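Local coordinates for protein Cd1 (Flavonifractor plautii, PDB 7D39) that binds flavin mononucleotide and probably serves as the ene-reductase that starts flavone and flavonol breakdown in this gut bacterium, at residues 36-39 against 40-43; 95-98 against 99-103; 225-229 against 230-234; 251-255 against 256-260. All blocks are in the same frame, centred on the assembly; numbering follows the deposited sequence.

Contact 1 (36-39 against 40-43); sequences IQLQ and NLHI
The carbonyl oxygen of Leu-38 is gripped twice: Leu-41 N donates to Leu-38 O at 3.0 Å, and a water gives one bond to this oxygen and another to Leu-41 O. The amide of Leu-41 meets Leu-38 O from well above the carbonyl plane (61° out). One residue earlier, Asn-40 N is bonded likewise to Gln-37 O at 3.1 Å. The side chain of Gln-37 bends at chi2 (-66°), which carries its amide back over the turn, where OE1 takes the N-H of Gln-39 at 2.9 Å; its NE2 is bonded to Asp-16 and to Gly-9 O. With Gln-37 cut back to an alanine, the backbone N-H of Gln-39 would probably lose its acceptor and Asp-16 a donor, Gln-39 NE2 alone of the two glutamines still reaching Gly-9 O. The CD2 methyl of Leu-41 is the meeting point of the apolar chains: Leu-38 CD2 lies 3.7 Å from it, and the Ile-36 side chain crosses that of Leu-41 at about a right angle, CG2 4.0 Å from the same methyl. This is a 3-10 turn closing an outer strand of the parallel sheet in a flavodoxin-like fold, with the Gln-37 side chain about 6 Å from bound FMN.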
loop_
_atom_site.group_PDB
_atom_site.type_symbol
_atom_site.label_atom_id
_atom_site.label_comp_id
_atom_site.label_asym_id
_atom_site.label_seq_id
_atom_site.Cartn_x
_atom_site.Cartn_y
_atom_site.Cartn_z
ATOM N N ILE A 36 16.929 -2.280 4.138
ATOM C CA ILE A 36 17.104 -1.344 3.031
ATOM C C ILE A 36 16.754 0.060 3.519
ATOM O O ILE A 36 15.655 0.292 4.039
ATOM C CB ILE A 36 16.257 -1.726 1.803
ATOM C CG1 ILE A 36 16.844 -2.964 1.127
ATOM C CG2 ILE A 36 16.219 -0.588 0.806
ATOM C CD1 ILE A 36 16.023 -3.440 -0.089
ATOM N N GLN A 37 17.693 0.987 3.358
ATOM C CA GLN A 37 17.501 2.393 3.689
ATOM C C GLN A 37 17.181 3.137 2.394
ATOM O O GLN A 37 18.011 3.181 1.486
ATOM C CB GLN A 37 18.764 2.947 4.357
ATOM C CG GLN A 37 18.517 3.848 5.570
ATOM C CD GLN A 37 17.821 5.130 5.196
ATOM O OE1 GLN A 37 18.064 5.685 4.122
ATOM N NE2 GLN A 37 16.944 5.608 6.069
ATOM N N LEU A 38 15.975 3.707 2.291
ATOM C CA LEU A 38 15.544 4.242 0.997
ATOM C C LEU A 38 16.317 5.482 0.556
ATOM O O LEU A 38 16.308 5.791 -0.643
ATOM C CB LEU A 38 14.050 4.569 1.011
ATOM C CG LEU A 38 13.074 3.391 1.135
ATOM C CD1 LEU A 38 11.616 3.859 1.165
ATOM C CD2 LEU A 38 13.304 2.389 0.006
ATOM N N GLN A 39 16.949 6.211 1.481
ATOM C CA GLN A 39 17.767 7.345 1.079
ATOM C C GLN A 39 18.966 6.925 0.226
ATOM O O GLN A 39 19.538 7.767 -0.465
ATOM C CB GLN A 39 18.279 8.131 2.294
ATOM C CG GLN A 39 17.203 8.629 3.282
ATOM C CD GLN A 39 16.061 9.364 2.609
ATOM O OE1 GLN A 39 16.268 10.101 1.658
ATOM N NE2 GLN A 39 14.841 9.151 3.094
ATOM N N ASN A 40 19.374 5.655 0.269
ATOM C CA ASN A 40 20.448 5.175 -0.595
ATOM C C ASN A 40 19.985 4.906 -2.015
ATOM O O ASN A 40 20.813 4.564 -2.859
ATOM C CB ASN A 40 21.069 3.883 -0.046
ATOM C CG ASN A 40 21.785 4.093 1.255
ATOM O OD1 ASN A 40 22.340 5.156 1.495
ATOM N ND2 ASN A 40 21.773 3.083 2.114
ATOM N N LEU A 41 18.693 5.021 -2.292
ATOM C CA LEU A 41 18.114 4.607 -3.563
ATOM C C LEU A 41 17.691 5.833 -4.359
ATOM O O LEU A 41 17.348 6.874 -3.790
ATOM C CB LEU A 41 16.906 3.687 -3.346
ATOM C CG LEU A 41 17.020 2.159 -3.329
ATOM C CD1 LEU A 41 18.291 1.668 -2.707
ATOM C CD2 LEU A 41 15.807 1.548 -2.604
ATOM N N HIS A 42 17.748 5.714 -5.678
ATOM C CA HIS A 42 17.235 6.749 -6.564
ATOM C C HIS A 42 15.951 6.217 -7.175
ATOM O O HIS A 42 15.968 5.234 -7.926
ATOM C CB HIS A 42 18.237 7.139 -7.647
ATOM C CG HIS A 42 17.666 8.091 -8.649
ATOM N ND1 HIS A 42 17.520 7.771 -9.981
ATOM C CD2 HIS A 42 17.160 9.338 -8.503
ATOM C CE1 HIS A 42 16.970 8.791 -10.617
ATOM N NE2 HIS A 42 16.734 9.751 -9.741
ATOM N N ILE A 43 14.838 6.862 -6.846
ATOM C CA ILE A 43 13.529 6.448 -7.317
ATOM C C ILE A 43 12.819 7.680 -7.862
ATOM O O ILE A 43 12.602 8.650 -7.128
ATOM C CB ILE A 43 12.715 5.776 -6.197
ATOM C CG1 ILE A 43 13.421 4.500 -5.755
ATOM C CG2 ILE A 43 11.332 5.424 -6.665
ATOM C CD1 ILE A 43 12.871 3.926 -4.513
HETATM O O HOH W 1 15.204 7.842 -2.143
#

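Contact 2 (95-98 against 99-103); sequences TGLF and HTITD
The rings of Phe-98 and His-99 both meet the backbone at the helix start with their edges: His-99 N lies near the plane of the Phe-98 ring, while Thr-95 O and Gly-96 CA lie near the plane of the imidazole. Thr-102 OG1 comes to the Phe-98 ring obliquely, 3.8 Å from CE1, and Phe-85 of strand 82-88 packs with that ring edge-to-face. His-99 CG stands beside its backbone N (chi1 -76°), which turns the ring back toward the helix start, and ND1 donates to Thr-95 O at 3.1 Å from above the carbonyl plane. The backbone amide of His-99 also bonds Thr-95 O, at 3.0 Å and nearly along the C=O axis, so one oxygen receives two donors of one residue. A leucine in place of His-99 has no side-chain N-H to offer, and Thr-95 O would probably be left with the backbone amide as its one donor here. Thr-95 in turn caps the helix, OG1 accepting from Phe-98 N at 3.2 Å in a nearly straight bond (166°). Ile-101 N bonds Leu-97 O at 2.9 Å, and Leu-97 CG lies 4.3 Å from Ile-101 CD1. Together these make a threonine N-cap at the start of helix 96-109, with a histidine side chain adding a second bond to the carbonyl of the N-cap residue; the helix packs through Phe-98 and Ile-101 on helix 153-162.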
loop_
_atom_site.group_PDB
_atom_site.type_symbol
_atom_site.label_atom_id
_atom_site.label_comp_id
_atom_site.label_asym_id
_atom_site.label_seq_id
_atom_site.Cartn_x
_atom_site.Cartn_y
_atom_site.Cartn_z
ATOM N N THR A 95 5.232 9.569 3.448
ATOM C CA THR A 95 6.053 10.508 2.688
ATOM C C THR A 95 5.718 10.457 1.197
ATOM O O THR A 95 5.180 9.473 0.684
ATOM C CB THR A 95 7.544 10.230 2.868
ATOM O OG1 THR A 95 7.864 8.955 2.298
ATOM C CG2 THR A 95 7.965 10.274 4.368
ATOM N N GLY A 96 6.058 11.542 0.498
ATOM C CA GLY A 96 5.877 11.555 -0.942
ATOM C C GLY A 96 6.484 10.331 -1.594
ATOM O O GLY A 96 5.892 9.736 -2.496
ATOM N N LEU A 97 7.670 9.929 -1.128
ATOM C CA LEU A 97 8.343 8.769 -1.700
ATOM C C LEU A 97 7.533 7.493 -1.489
ATOM O O LEU A 97 7.426 6.660 -2.392
ATOM C CB LEU A 97 9.737 8.629 -1.084
ATOM C CG LEU A 97 10.492 7.398 -1.586
ATOM C CD1 LEU A 97 10.649 7.441 -3.104
ATOM C CD2 LEU A 97 11.849 7.282 -0.904
ATOM N N PHE A 98 6.965 7.324 -0.298
ATOM C CA PHE A 98 6.052 6.216 -0.065
ATOM C C PHE A 98 4.886 6.247 -1.054
ATOM O O PHE A 98 4.474 5.203 -1.581
ATOM C CB PHE A 98 5.542 6.263 1.379
ATOM C CG PHE A 98 4.844 5.007 1.806
ATOM C CD1 PHE A 98 3.532 4.762 1.439
ATOM C CD2 PHE A 98 5.507 4.063 2.573
ATOM C CE1 PHE A 98 2.909 3.598 1.819
ATOM C CE2 PHE A 98 4.893 2.892 2.945
ATOM C CZ PHE A 98 3.595 2.656 2.576
ATOM N N HIS A 99 4.327 7.426 -1.305
ATOM C CA HIS A 99 3.258 7.532 -2.306
ATOM C C HIS A 99 3.749 7.195 -3.709
ATOM O O HIS A 99 2.995 6.632 -4.502
ATOM C CB HIS A 99 2.657 8.926 -2.301
ATOM C CG HIS A 99 1.745 9.181 -1.146
ATOM N ND1 HIS A 99 2.162 9.798 0.011
ATOM C CD2 HIS A 99 0.431 8.914 -0.973
ATOM C CE1 HIS A 99 1.147 9.893 0.850
ATOM N NE2 HIS A 99 0.087 9.356 0.280
ATOM N N THR A 100 5.000 7.528 -4.031
ATOM C CA THR A 100 5.558 7.193 -5.338
ATOM C C THR A 100 5.744 5.691 -5.490
ATOM O O THR A 100 5.409 5.125 -6.533
ATOM C CB THR A 100 6.881 7.923 -5.534
ATOM O OG1 THR A 100 6.601 9.290 -5.772
ATOM C CG2 THR A 100 7.648 7.386 -6.726
ATOM N N ILE A 101 6.259 5.029 -4.449
ATOM C CA ILE A 101 6.351 3.575 -4.474
ATOM C C ILE A 101 4.973 2.961 -4.688
ATOM O O ILE A 101 4.814 2.004 -5.454
ATOM C CB ILE A 101 7.024 3.063 -3.182
ATOM C CG1 ILE A 101 8.515 3.413 -3.210
ATOM C CG2 ILE A 101 6.823 1.556 -3.014
ATOM C CD1 ILE A 101 9.198 3.340 -1.849
ATOM N N THR A 102 3.951 3.512 -4.028
ATOM C CA THR A 102 2.592 3.030 -4.251
ATOM C C THR A 102 2.150 3.263 -5.702
ATOM O O THR A 102 1.613 2.362 -6.348
ATOM C CB THR A 102 1.621 3.700 -3.265
ATOM O OG1 THR A 102 2.009 3.426 -1.909
ATOM C CG2 THR A 102 0.223 3.176 -3.463
ATOM N N ASP A 103 2.358 4.472 -6.230
ATOM C CA ASP A 103 2.017 4.720 -7.630
ATOM C C ASP A 103 2.665 3.686 -8.526
ATOM O O ASP A 103 2.049 3.200 -9.477
ATOM C CB ASP A 103 2.476 6.111 -8.084
ATOM C CG ASP A 103 1.858 7.249 -7.281
ATOM O OD1 ASP A 103 0.828 7.038 -6.601
ATOM O OD2 ASP A 103 2.420 8.366 -7.349
#

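Contact 3 (225-229 against 230-234); sequences HLQDG and KAICC
His-225 pairs with Ile-232 through two backbone bonds, His-225 N to Ile-232 O at 2.8 Å and Ile-232 N to His-225 O at 2.9 Å. His-225 CB also lies 4.1 Å from Cys-234 SG. Leu-226 is on the other face of the hairpin, where its CD2 rests 3.7 Å from the CB of Ala-231; Ile-242 of the next strand touches both. Gln-227 returns to the His-225 face and forms the second hydrogen-bonded pair, with Lys-230. The CG of Gln-227 is set between backbone N and carbonyl carbon (chi1 47°), and the extended chain runs alongside that of Lys-230, Gln-227 CG to Lys-230 CB 4.1 Å. Gln-227 NE2 lies 4.1 Å from Ile-232 CD1 and in plane at the edge of the His-225 ring. Asp-228 and Gly-229 make the type II turn, Gly-229 with a positive phi of 79°, and Lys-230 N closes it onto Gln-227 O. Cys-233 SG is modelled as bonded to Cys-219 SG, but Cys-219 is also joined to Cys-216 and Cys-236, so the pairing in this four-cysteine cluster is doubtful. Four main-chain bonds and a leucine-alanine patch hold the hairpin, and the Lys-230 to Glu-239 salt bridge is its sound charged link to the next strand.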
loop_
_atom_site.group_PDB
_atom_site.type_symbol
_atom_site.label_atom_id
_atom_site.label_comp_id
_atom_site.label_asym_id
_atom_site.label_seq_id
_atom_site.Cartn_x
_atom_site.Cartn_y
_atom_site.Cartn_z
ATOM N N HIS A 225 -14.826 8.666 3.474
ATOM C CA HIS A 225 -15.347 9.773 2.717
ATOM C C HIS A 225 -16.892 9.821 2.863
ATOM O O HIS A 225 -17.579 8.860 2.643
ATOM C CB HIS A 225 -14.894 9.643 1.265
ATOM C CG HIS A 225 -15.230 10.804 0.394
ATOM N ND1 HIS A 225 -16.391 10.875 -0.318
ATOM C CD2 HIS A 225 -14.536 11.912 0.081
ATOM C CE1 HIS A 225 -16.413 11.986 -1.015
ATOM N NE2 HIS A 225 -15.305 12.644 -0.774
ATOM N N LEU A 226 -17.412 10.956 3.261
ATOM C CA LEU A 226 -18.811 11.035 3.669
ATOM C C LEU A 226 -19.654 11.881 2.760
ATOM O O LEU A 226 -19.412 13.030 2.608
ATOM C CB LEU A 226 -18.944 11.560 5.089
ATOM C CG LEU A 226 -18.385 10.738 6.211
ATOM C CD1 LEU A 226 -18.496 11.432 7.533
ATOM C CD2 LEU A 226 -18.928 9.350 6.269
ATOM N N GLN A 227 -20.685 11.301 2.188
ATOM C CA GLN A 227 -21.735 12.095 1.565
ATOM C C GLN A 227 -23.126 11.611 1.844
ATOM O O GLN A 227 -23.310 10.556 2.374
ATOM C CB GLN A 227 -21.532 12.185 0.071
ATOM C CG GLN A 227 -21.238 10.875 -0.592
ATOM C CD GLN A 227 -20.618 11.079 -1.942
ATOM O OE1 GLN A 227 -20.920 12.054 -2.618
ATOM N NE2 GLN A 227 -19.751 10.179 -2.343
ATOM N N ASP A 228 -24.116 12.398 1.470
ATOM C CA ASP A 228 -25.498 12.082 1.792
ATOM C C ASP A 228 -25.925 10.738 1.289
ATOM O O ASP A 228 -25.963 10.493 0.127
ATOM C CB ASP A 228 -26.417 13.165 1.281
ATOM C CG ASP A 228 -26.417 14.373 2.173
ATOM O OD1 ASP A 228 -25.962 14.257 3.318
ATOM O OD2 ASP A 228 -26.855 15.445 1.738
ATOM N N GLY A 229 -26.200 9.855 2.220
ATOM C CA GLY A 229 -26.614 8.526 1.910
ATOM C C GLY A 229 -25.538 7.576 1.520
ATOM O O GLY A 229 -25.834 6.501 1.074
ATOM N N LYS A 230 -24.282 7.964 1.686
ATOM C CA LYS A 230 -23.183 7.103 1.307
ATOM C C LYS A 230 -21.881 7.378 2.058
ATOM O O LYS A 230 -21.256 8.387 1.889
ATOM C CB LYS A 230 -22.960 7.201 -0.188
ATOM C CG LYS A 230 -22.265 6.008 -0.756
ATOM C CD LYS A 230 -21.677 6.347 -2.086
ATOM C CE LYS A 230 -22.768 6.660 -3.076
ATOM N NZ LYS A 230 -22.481 5.945 -4.327
ATOM N N ALA A 231 -21.483 6.439 2.870
ATOM C CA ALA A 231 -20.192 6.493 3.477
ATOM C C ALA A 231 -19.270 5.513 2.775
ATOM O O ALA A 231 -19.559 4.356 2.659
ATOM C CB ALA A 231 -20.301 6.214 4.948
ATOM N N ILE A 232 -18.161 6.015 2.284
ATOM C CA ILE A 232 -17.189 5.197 1.612
ATOM C C ILE A 232 -15.927 5.016 2.428
ATOM O O ILE A 232 -15.333 5.948 2.871
ATOM C CB ILE A 232 -16.833 5.756 0.241
ATOM C CG1 ILE A 232 -18.101 6.154 -0.493
ATOM C CG2 ILE A 232 -16.011 4.742 -0.532
ATOM C CD1 ILE A 232 -17.896 6.538 -1.930
ATOM N N CYS A 233 -15.554 3.781 2.611
ATOM C CA CYS A 233 -14.306 3.481 3.202
ATOM C C CYS A 233 -13.153 3.928 2.321
ATOM O O CYS A 233 -13.136 3.654 1.170
ATOM C CB CYS A 233 -14.182 2.029 3.445
ATOM S SG CYS A 233 -12.651 1.837 4.289
ATOM N N CYS A 234 -12.202 4.630 2.890
ATOM C CA CYS A 234 -11.139 5.212 2.072
ATOM C C CYS A 234 -10.070 4.200 1.665
ATOM O O CYS A 234 -9.324 4.457 0.717
ATOM C CB CYS A 234 -10.491 6.376 2.806
ATOM S SG CYS A 234 -11.491 7.844 2.777
#

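Contact 4 (251-255 against 256-260); sequences FTFPA and EQLEH
Gln-257 N donates to Pro-254 O at 2.9 Å and Leu-258 N to Ala-255 O at 3.2 Å, backbone bonds that each span three residues. Each amide stands above the plane of the carbonyl that accepts it, the second by 60°. The same spacing carries on with Glu-259 N bonded to Glu-256 O and His-260 N to Gln-257 O. Apolar contact is modest. Phe-253 has CG between its backbone N and carbonyl carbon (chi1 56°), and this brings the ring against the turn, where Leu-258 CG meets its edge near the ring plane, 4.0 Å from CE1. Leu-238 touches both Phe-253 and Gln-257. The Pro-254 ring and the start of the Gln-257 chain run side by side, their CG atoms 3.7 Å apart. Among polar side chains, Gln-257 bends at chi2 and sends OE1 outward to accept from the backbone N of Glu-239, tying the turn to strand 239-245. Glu-256 also bends at chi2, and its OE1 accepts from NE2 of His-260 at 3.1 Å; the nitrogen approaches on the syn side, with the oxygen close to the imidazole plane. The result is a surface 3-10 segment that follows strand 248-252, an outermost strand of the antiparallel sheet, on the way to helix 265-285, with the Glu-256 carboxylate hydrogen-bonded to His-260 at its C-terminal side.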
loop_
_atom_site.group_PDB
_atom_site.type_symbol
_atom_site.label_atom_id
_atom_site.label_comp_id
_atom_site.label_asym_id
_atom_site.label_seq_id
_atom_site.Cartn_x
_atom_site.Cartn_y
_atom_site.Cartn_z
ATOM N N PHE A 251 -19.586 0.700 11.059
ATOM C CA PHE A 251 -19.734 0.794 9.609
ATOM C C PHE A 251 -20.437 -0.445 9.075
ATOM O O PHE A 251 -19.942 -1.562 9.252
ATOM C CB PHE A 251 -18.361 0.981 8.945
ATOM C CG PHE A 251 -18.407 1.107 7.447
ATOM C CD1 PHE A 251 -19.063 2.166 6.846
ATOM C CD2 PHE A 251 -17.769 0.178 6.645
ATOM C CE1 PHE A 251 -19.097 2.288 5.465
ATOM C CE2 PHE A 251 -17.800 0.293 5.264
ATOM C CZ PHE A 251 -18.467 1.352 4.676
ATOM N N THR A 252 -21.579 -0.249 8.411
ATOM C CA THR A 252 -22.326 -1.341 7.803
ATOM C C THR A 252 -22.419 -1.147 6.293
ATOM O O THR A 252 -22.293 -0.035 5.774
ATOM C CB THR A 252 -23.739 -1.468 8.391
ATOM O OG1 THR A 252 -24.423 -0.212 8.291
ATOM C CG2 THR A 252 -23.675 -1.899 9.855
ATOM N N PHE A 253 -22.665 -2.250 5.592
ATOM C CA PHE A 253 -22.724 -2.243 4.137
ATOM C C PHE A 253 -23.461 -3.491 3.679
ATOM O O PHE A 253 -23.447 -4.518 4.370
ATOM C CB PHE A 253 -21.321 -2.197 3.520
ATOM C CG PHE A 253 -20.427 -3.308 3.977
ATOM C CD1 PHE A 253 -20.357 -4.493 3.269
ATOM C CD2 PHE A 253 -19.657 -3.164 5.121
ATOM C CE1 PHE A 253 -19.534 -5.510 3.686
ATOM C CE2 PHE A 253 -18.826 -4.177 5.546
ATOM C CZ PHE A 253 -18.764 -5.351 4.830
ATOM N N PRO A 254 -24.181 -3.370 2.594
ATOM C CA PRO A 254 -24.894 -4.495 2.031
ATOM C C PRO A 254 -23.865 -5.478 1.673
ATOM O O PRO A 254 -22.931 -5.150 1.006
ATOM C CB PRO A 254 -25.506 -3.925 0.777
ATOM C CG PRO A 254 -24.754 -2.702 0.492
ATOM C CD PRO A 254 -24.387 -2.157 1.815
ATOM N N ALA A 255 -24.101 -6.737 1.953
ATOM C CA ALA A 255 -23.091 -7.771 1.780
ATOM C C ALA A 255 -22.631 -7.980 0.357
ATOM O O ALA A 255 -21.615 -8.533 0.090
ATOM C CB ALA A 255 -23.614 -9.075 2.309
ATOM N N GLU A 256 -23.459 -7.596 -0.558
ATOM C CA GLU A 256 -23.126 -7.723 -1.972
ATOM C C GLU A 256 -21.985 -6.789 -2.368
ATOM O O GLU A 256 -21.258 -7.067 -3.330
ATOM C CB GLU A 256 -24.374 -7.460 -2.821
ATOM C CG GLU A 256 -24.171 -7.624 -4.319
ATOM C CD GLU A 256 -23.620 -6.371 -4.975
ATOM O OE1 GLU A 256 -23.145 -6.456 -6.132
ATOM O OE2 GLU A 256 -23.658 -5.300 -4.326
ATOM N N GLN A 257 -21.811 -5.677 -1.642
ATOM C CA GLN A 257 -20.686 -4.783 -1.898
ATOM C C GLN A 257 -19.351 -5.510 -1.798
ATOM O O GLN A 257 -18.368 -5.086 -2.415
ATOM C CB GLN A 257 -20.715 -3.605 -0.919
ATOM C CG GLN A 257 -21.527 -2.410 -1.383
ATOM C CD GLN A 257 -20.801 -1.585 -2.438
ATOM O OE1 GLN A 257 -19.679 -1.119 -2.219
ATOM N NE2 GLN A 257 -21.440 -1.396 -3.585
ATOM N N LEU A 258 -19.288 -6.603 -1.027
ATOM C CA LEU A 258 -18.039 -7.346 -0.904
ATOM C C LEU A 258 -17.478 -7.740 -2.260
ATOM O O LEU A 258 -16.261 -7.821 -2.432
ATOM C CB LEU A 258 -18.256 -8.593 -0.054
ATOM C CG LEU A 258 -17.889 -8.405 1.411
ATOM C CD1 LEU A 258 -18.273 -9.636 2.221
ATOM C CD2 LEU A 258 -16.410 -8.117 1.524
ATOM N N GLU A 259 -18.350 -8.011 -3.225
ATOM C CA GLU A 259 -17.912 -8.323 -4.576
ATOM C C GLU A 259 -17.152 -7.181 -5.227
ATOM O O GLU A 259 -16.418 -7.415 -6.191
ATOM C CB GLU A 259 -19.125 -8.665 -5.443
ATOM C CG GLU A 259 -19.696 -10.033 -5.198
ATOM C CD GLU A 259 -19.941 -10.748 -6.499
ATOM O OE1 GLU A 259 -19.415 -11.872 -6.670
ATOM O OE2 GLU A 259 -20.628 -10.165 -7.367
ATOM N N HIS A 260 -17.351 -5.949 -4.766
ATOM C CA HIS A 260 -16.737 -4.782 -5.382
ATOM C C HIS A 260 -15.540 -4.263 -4.605
ATOM O O HIS A 260 -14.818 -3.396 -5.114
ATOM C CB HIS A 260 -17.776 -3.668 -5.534
ATOM C CG HIS A 260 -18.919 -4.044 -6.422
ATOM N ND1 HIS A 260 -18.992 -3.660 -7.744
ATOM C CD2 HIS A 260 -20.016 -4.804 -6.190
ATOM C CE1 HIS A 260 -20.092 -4.155 -8.283
ATOM N NE2 HIS A 260 -20.731 -4.853 -7.361
#

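Overall arrangement
The four contacts follow in order along the chain and fall into two pairs. Contacts 1 and 2, with centres about 12 Å apart, belong to the FMN-binding flavodoxin-like part: the end of outer strand 32-37 and the turn after it lie against helix 96-109, Leu-38 and Ile-43 packing on Leu-97, Thr-100 and Ile-101. Contacts 3 and 4, about 13 Å between centres, both reach the four-stranded antiparallel sheet, contact 3 as its 224-227/230-233 hairpin and contact 4 where edge strand 248-252 ends. Contact 1 lies about 37 and 39 Å from them between centres, so this sheet is well away from the strand end near the flavin, though contacts 2 and 3 come to about 11 Å at their nearest atoms.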